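Local coordinates for protein arginine kinase (Anthopleura japonica, PDB 4RF6) that catalyses the reversible transfer of a phosphoryl group from ATP to L-arginine, giving N(omega)-phospho-L-arginine and ADP, at residues 72-77 with 90-95; 80-85 with 273-278. All blocks are in the same frame, centred on the assembly; numbering follows the deposited sequence.

Interaction 1 (72-77 with 90-95); sequences VGVYAG and DAIIED
Val72 and Val74 pack on Ile92 of helix 86-96; one turn further along that helix, Asp95 OD2 is hydrogen-bonded to Tyr37 OH and also lies in a long, weak ion pair with Lys36. Across the contact itself everything is apolar. Ile92 CD1 meets both branches of Val74, standing 3.6 Å from Val74 CG2 and 3.7 Å from Val74 CG1, and the two side chains reach tip to tip. Ile92 can do this because its CG1 lies anti to the carbonyl carbon (chi1 -69°) and the chain then runs on extended to CD1 (chi2 -177°). Its other branch, CG2, takes Val72 CG1 at 4.0 Å, where the side chains pass at a slant. Helix 86-96 thus sets one isoleucine against two valines of a loop that probably binds the arginine substrate, the guanidino-specificity loop of the N-terminal domain. Gly73, between the valines, has a positive phi of 91°, a conformation glycine takes readily. A backbone hydrogen bond between Val72 and Val34 adds a polar tie to helix 33-37. With no hydrogen bond between the two segments, the attraction of Val72 and Val74 for Ile92 is one of dispersion and burial, with little directional preference.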
loop_
_atom_site.group_PDB
_atom_site.type_symbol
_atom_site.label_atom_id
_atom_site.label_comp_id
_atom_site.label_asym_id
_atom_site.label_seq_id
_atom_site.Cartn_x
_atom_site.Cartn_y
_atom_site.Cartn_z
ATOM N N VAL A 72 -19.195 26.807 -1.990
ATOM C CA VAL A 72 -20.413 26.902 -1.189
ATOM C C VAL A 72 -20.479 28.246 -0.454
ATOM O O VAL A 72 -21.323 29.091 -0.764
ATOM C CB VAL A 72 -20.502 25.745 -0.183
ATOM C CG1 VAL A 72 -21.783 25.841 0.620
ATOM C CG2 VAL A 72 -20.435 24.406 -0.912
ATOM N N GLY A 73 -19.601 28.436 0.527
ATOM C CA GLY A 73 -19.453 29.730 1.168
ATOM C C GLY A 73 -20.285 30.020 2.406
ATOM O O GLY A 73 -20.343 31.172 2.853
ATOM N N VAL A 74 -20.946 29.002 2.953
ATOM C CA VAL A 74 -21.594 29.147 4.260
ATOM C C VAL A 74 -21.256 27.970 5.177
ATOM O O VAL A 74 -21.010 26.853 4.708
ATOM C CB VAL A 74 -23.127 29.282 4.160
ATOM C CG1 VAL A 74 -23.518 30.410 3.221
ATOM C CG2 VAL A 74 -23.756 27.972 3.709
ATOM N N TYR A 75 -21.231 28.236 6.479
ATOM C CA TYR A 75 -21.114 27.188 7.485
ATOM C C TYR A 75 -22.201 27.424 8.527
ATOM O O TYR A 75 -22.566 28.570 8.797
ATOM C CB TYR A 75 -19.738 27.213 8.150
ATOM C CG TYR A 75 -18.582 26.849 7.235
ATOM C CD1 TYR A 75 -18.017 27.797 6.394
ATOM C CD2 TYR A 75 -18.048 25.564 7.231
ATOM C CE1 TYR A 75 -16.958 27.478 5.564
ATOM C CE2 TYR A 75 -16.989 25.232 6.400
ATOM C CZ TYR A 75 -16.450 26.196 5.568
ATOM O OH TYR A 75 -15.396 25.878 4.740
ATOM N N ALA A 76 -22.726 26.345 9.104
ATOM C CA ALA A 76 -23.732 26.464 10.163
ATOM C C ALA A 76 -23.069 26.411 11.534
ATOM O O ALA A 76 -22.322 25.476 11.830
ATOM C CB ALA A 76 -24.758 25.365 10.036
ATOM N N GLY A 77 -23.344 27.403 12.374
ATOM C CA GLY A 77 -22.724 27.454 13.686
ATOM C C GLY A 77 -23.378 26.464 14.629
ATOM O O GLY A 77 -22.786 26.053 15.629
ATOM N N ASP A 90 -31.608 26.222 2.848
ATOM C CA ASP A 90 -32.458 25.314 2.065
ATOM C C ASP A 90 -32.130 25.360 0.578
ATOM O O ASP A 90 -31.988 24.326 -0.082
ATOM C CB ASP A 90 -33.943 25.637 2.259
ATOM C CG ASP A 90 -34.436 25.302 3.650
ATOM O OD1 ASP A 90 -33.694 24.630 4.394
ATOM O OD2 ASP A 90 -35.569 25.709 3.988
ATOM N N ALA A 91 -32.022 26.574 0.054
ATOM C CA ALA A 91 -31.692 26.773 -1.351
ATOM C C ALA A 91 -30.307 26.212 -1.656
ATOM O O ALA A 91 -30.113 25.508 -2.647
ATOM C CB ALA A 91 -31.758 28.245 -1.697
ATOM N N ILE A 92 -29.348 26.530 -0.794
ATOM C CA ILE A 92 -27.982 26.043 -0.951
ATOM C C ILE A 92 -27.936 24.511 -0.950
ATOM O O ILE A 92 -27.299 23.899 -1.809
ATOM C CB ILE A 92 -27.063 26.600 0.151
ATOM C CG1 ILE A 92 -26.865 28.106 -0.034
ATOM C CG2 ILE A 92 -25.718 25.875 0.153
ATOM C CD1 ILE A 92 -25.921 28.736 0.974
ATOM N N ILE A 93 -28.621 23.903 0.012
ATOM C CA ILE A 93 -28.647 22.448 0.131
ATOM C C ILE A 93 -29.232 21.796 -1.121
ATOM O O ILE A 93 -28.604 20.922 -1.728
ATOM C CB ILE A 93 -29.455 21.996 1.373
ATOM C CG1 ILE A 93 -28.651 22.228 2.654
ATOM C CG2 ILE A 93 -29.842 20.524 1.253
ATOM C CD1 ILE A 93 -29.516 22.440 3.902
ATOM N N GLU A 94 -30.428 22.229 -1.514
ATOM C CA GLU A 94 -31.111 21.616 -2.650
ATOM C C GLU A 94 -30.394 21.853 -3.987
ATOM O O GLU A 94 -30.612 21.114 -4.949
ATOM C CB GLU A 94 -32.584 22.047 -2.708
ATOM C CG GLU A 94 -33.431 21.490 -1.560
ATOM C CD GLU A 94 -34.916 21.781 -1.722
ATOM O OE1 GLU A 94 -35.266 22.630 -2.568
ATOM O OE2 GLU A 94 -35.727 21.156 -1.006
ATOM N N ASP A 95 -29.546 22.878 -4.046
ATOM C CA ASP A 95 -28.687 23.087 -5.211
ATOM C C ASP A 95 -27.545 22.080 -5.188
ATOM O O ASP A 95 -27.449 21.218 -6.064
ATOM C CB ASP A 95 -28.116 24.509 -5.218
ATOM C CG ASP A 95 -27.388 24.856 -6.520
ATOM O OD1 ASP A 95 -26.644 24.012 -7.062
ATOM O OD2 ASP A 95 -27.563 25.994 -7.002
#

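Interaction 2 (80-85 with 273-278); sequences ESYTLF and GYLTSC
The loop that follows strand 273-274 and carries Cys278, which probably binds the substrate, is joined to helix 79-84 by one tyrosine. The CB of Tyr82 is directed toward this loop, with the ring set anti to the backbone carbonyl carbon (chi1 -83°), and its OH donates a hydrogen bond to Thr276 O at 2.8 Å. The acceptor lies at the edge of the ring, near its plane. At the oxygen the C=O...donor angle is 153° and the hydroxyl is tilted 26° from the carbonyl plane, a fairly straight approach that is moderately out of plane. Leu275 adds an apolar touch: its CD2 stands 4.3 Å from Tyr82 CD2, approaching the ring obliquely. The contact crosses between the two domains of the phosphagen kinase fold, since helix 79-84 belongs to the small N-terminal domain and residues 273-278 to the catalytic C-terminal one. The rings of Phe89 and His272, one from each domain, also meet the tyrosine ring, their planes inclined to it. Within the loop, Thr276 turns its side chain away from the helix, and its OG1 donates to Cys278 O at 2.9 Å from above the carbonyl plane, bridging Thr276 and Cys278. Ser277 OG is hydrogen-bonded to Glu232 O, and Ser277 N to Asp233 OD1, so the chain leading to Cys278 is fastened on the catalytic-domain side as well; Glu232 itself probably binds the substrate.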
loop_
_atom_site.group_PDB
_atom_site.type_symbol
_atom_site.label_atom_id
_atom_site.label_comp_id
_atom_site.label_asym_id
_atom_site.label_seq_id
_atom_site.Cartn_x
_atom_site.Cartn_y
_atom_site.Cartn_z
ATOM N N GLU A 80 -29.673 24.882 14.876
ATOM C CA GLU A 80 -30.720 25.889 14.746
ATOM C C GLU A 80 -30.486 26.785 13.531
ATOM O O GLU A 80 -31.441 27.244 12.897
ATOM C CB GLU A 80 -30.813 26.733 16.019
ATOM C CG GLU A 80 -31.918 27.777 15.994
ATOM C CD GLU A 80 -31.985 28.594 17.270
ATOM O OE1 GLU A 80 -32.764 29.566 17.302
ATOM O OE2 GLU A 80 -31.262 28.268 18.236
ATOM N N SER A 81 -29.217 27.027 13.210
ATOM C CA SER A 81 -28.854 27.830 12.041
ATOM C C SER A 81 -29.507 27.312 10.757
ATOM O O SER A 81 -29.922 28.095 9.899
ATOM C CB SER A 81 -27.332 27.872 11.868
ATOM O OG SER A 81 -26.724 28.619 12.895
ATOM N N TYR A 82 -29.600 25.991 10.626
ATOM C CA TYR A 82 -30.173 25.400 9.423
ATOM C C TYR A 82 -31.652 25.741 9.249
ATOM O O TYR A 82 -32.176 25.732 8.130
ATOM C CB TYR A 82 -29.978 23.888 9.419
ATOM C CG TYR A 82 -28.621 23.458 8.916
ATOM C CD1 TYR A 82 -28.286 23.594 7.573
ATOM C CD2 TYR A 82 -27.677 22.914 9.779
ATOM C CE1 TYR A 82 -27.051 23.197 7.106
ATOM C CE2 TYR A 82 -26.448 22.507 9.321
ATOM C CZ TYR A 82 -26.136 22.658 7.986
ATOM O OH TYR A 82 -24.900 22.259 7.529
ATOM N N THR A 83 -32.318 26.040 10.358
ATOM C CA THR A 83 -33.737 26.386 10.322
ATOM C C THR A 83 -33.944 27.891 10.381
ATOM O O THR A 83 -34.704 28.452 9.586
ATOM C CB THR A 83 -34.499 25.723 11.471
ATOM O OG1 THR A 83 -34.498 24.302 11.271
ATOM C CG2 THR A 83 -35.941 26.221 11.528
ATOM N N LEU A 84 -33.277 28.544 11.328
ATOM C CA LEU A 84 -33.464 29.980 11.511
ATOM C C LEU A 84 -33.023 30.729 10.256
ATOM O O LEU A 84 -33.639 31.727 9.870
ATOM C CB LEU A 84 -32.715 30.489 12.746
ATOM C CG LEU A 84 -33.085 31.889 13.245
ATOM C CD1 LEU A 84 -34.506 31.928 13.800
ATOM C CD2 LEU A 84 -32.096 32.395 14.294
ATOM N N PHE A 85 -31.967 30.230 9.615
ATOM C CA PHE A 85 -31.486 30.800 8.362
ATOM C C PHE A 85 -31.831 29.881 7.191
ATOM O O PHE A 85 -31.114 29.831 6.188
ATOM C CB PHE A 85 -29.979 31.058 8.437
ATOM C CG PHE A 85 -29.566 31.856 9.646
ATOM C CD1 PHE A 85 -30.036 33.150 9.832
ATOM C CD2 PHE A 85 -28.718 31.310 10.599
ATOM C CE1 PHE A 85 -29.664 33.886 10.945
ATOM C CE2 PHE A 85 -28.340 32.038 11.715
ATOM C CZ PHE A 85 -28.811 33.327 11.889
ATOM N N GLY A 273 -30.370 14.451 7.652
ATOM C CA GLY A 273 -29.427 13.391 7.971
ATOM C C GLY A 273 -28.528 13.887 9.092
ATOM O O GLY A 273 -28.960 14.675 9.939
ATOM N N TYR A 274 -27.275 13.449 9.108
ATOM C CA TYR A 274 -26.343 13.956 10.107
ATOM C C TYR A 274 -25.946 15.406 9.835
ATOM O O TYR A 274 -25.602 15.775 8.707
ATOM C CB TYR A 274 -25.125 13.038 10.222
ATOM C CG TYR A 274 -25.524 11.680 10.741
ATOM C CD1 TYR A 274 -25.811 11.495 12.089
ATOM C CD2 TYR A 274 -25.658 10.594 9.882
ATOM C CE1 TYR A 274 -26.198 10.261 12.571
ATOM C CE2 TYR A 274 -26.046 9.358 10.355
ATOM C CZ TYR A 274 -26.320 9.203 11.698
ATOM O OH TYR A 274 -26.702 7.976 12.180
ATOM N N LEU A 275 -26.016 16.226 10.879
ATOM C CA LEU A 275 -25.689 17.639 10.770
ATOM C C LEU A 275 -24.188 17.838 10.791
ATOM O O LEU A 275 -23.475 17.205 11.577
ATOM C CB LEU A 275 -26.331 18.420 11.912
ATOM C CG LEU A 275 -27.842 18.227 11.967
ATOM C CD1 LEU A 275 -28.404 18.937 13.165
ATOM C CD2 LEU A 275 -28.488 18.742 10.695
ATOM N N THR A 276 -23.716 18.720 9.919
ATOM C CA THR A 276 -22.295 19.001 9.788
ATOM C C THR A 276 -22.117 20.501 9.624
ATOM O O THR A 276 -23.078 21.211 9.322
ATOM C CB THR A 276 -21.706 18.292 8.564
ATOM O OG1 THR A 276 -22.494 18.608 7.410
ATOM C CG2 THR A 276 -21.704 16.782 8.761
ATOM N N SER A 277 -20.893 20.979 9.810
ATOM C CA SER A 277 -20.602 22.408 9.715
ATOM C C SER A 277 -20.876 22.956 8.317
ATOM O O SER A 277 -21.529 23.991 8.158
ATOM C CB SER A 277 -19.149 22.677 10.105
ATOM O OG SER A 277 -18.856 22.138 11.377
ATOM N N CYS A 278 -20.366 22.257 7.308
ATOM C CA CYS A 278 -20.581 22.640 5.923
ATOM C C CYS A 278 -21.741 21.836 5.362
ATOM O O CYS A 278 -21.781 20.614 5.505
ATOM C CB CYS A 278 -19.321 22.387 5.093
ATOM S SG CYS A 278 -19.498 22.828 3.340
#

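In the fold
Both interactions are buried, lie in the first of the two tandem repeats and have centres about 9 Å apart, but their chemistry differs. Interaction 1 stays inside the N-terminal domain and is wholly aliphatic, joining the substrate loop to helix 86-96. Interaction 2 spans the two domains and depends on a directed hydroxyl-to-carbonyl bond. They touch directly: Ala76 N probably donates to Ser277 O at 2.8 Å, and Ala76 CB packs on Tyr82 CE2 at 3.4 Å. Tyr75 also packs on Cys278, so the two segments that probably contribute to the substrate site meet at Tyr75-Ala76 and Ser277-Cys278; helix 79-84 packs on 273-278, and helix 86-96 on 72-77.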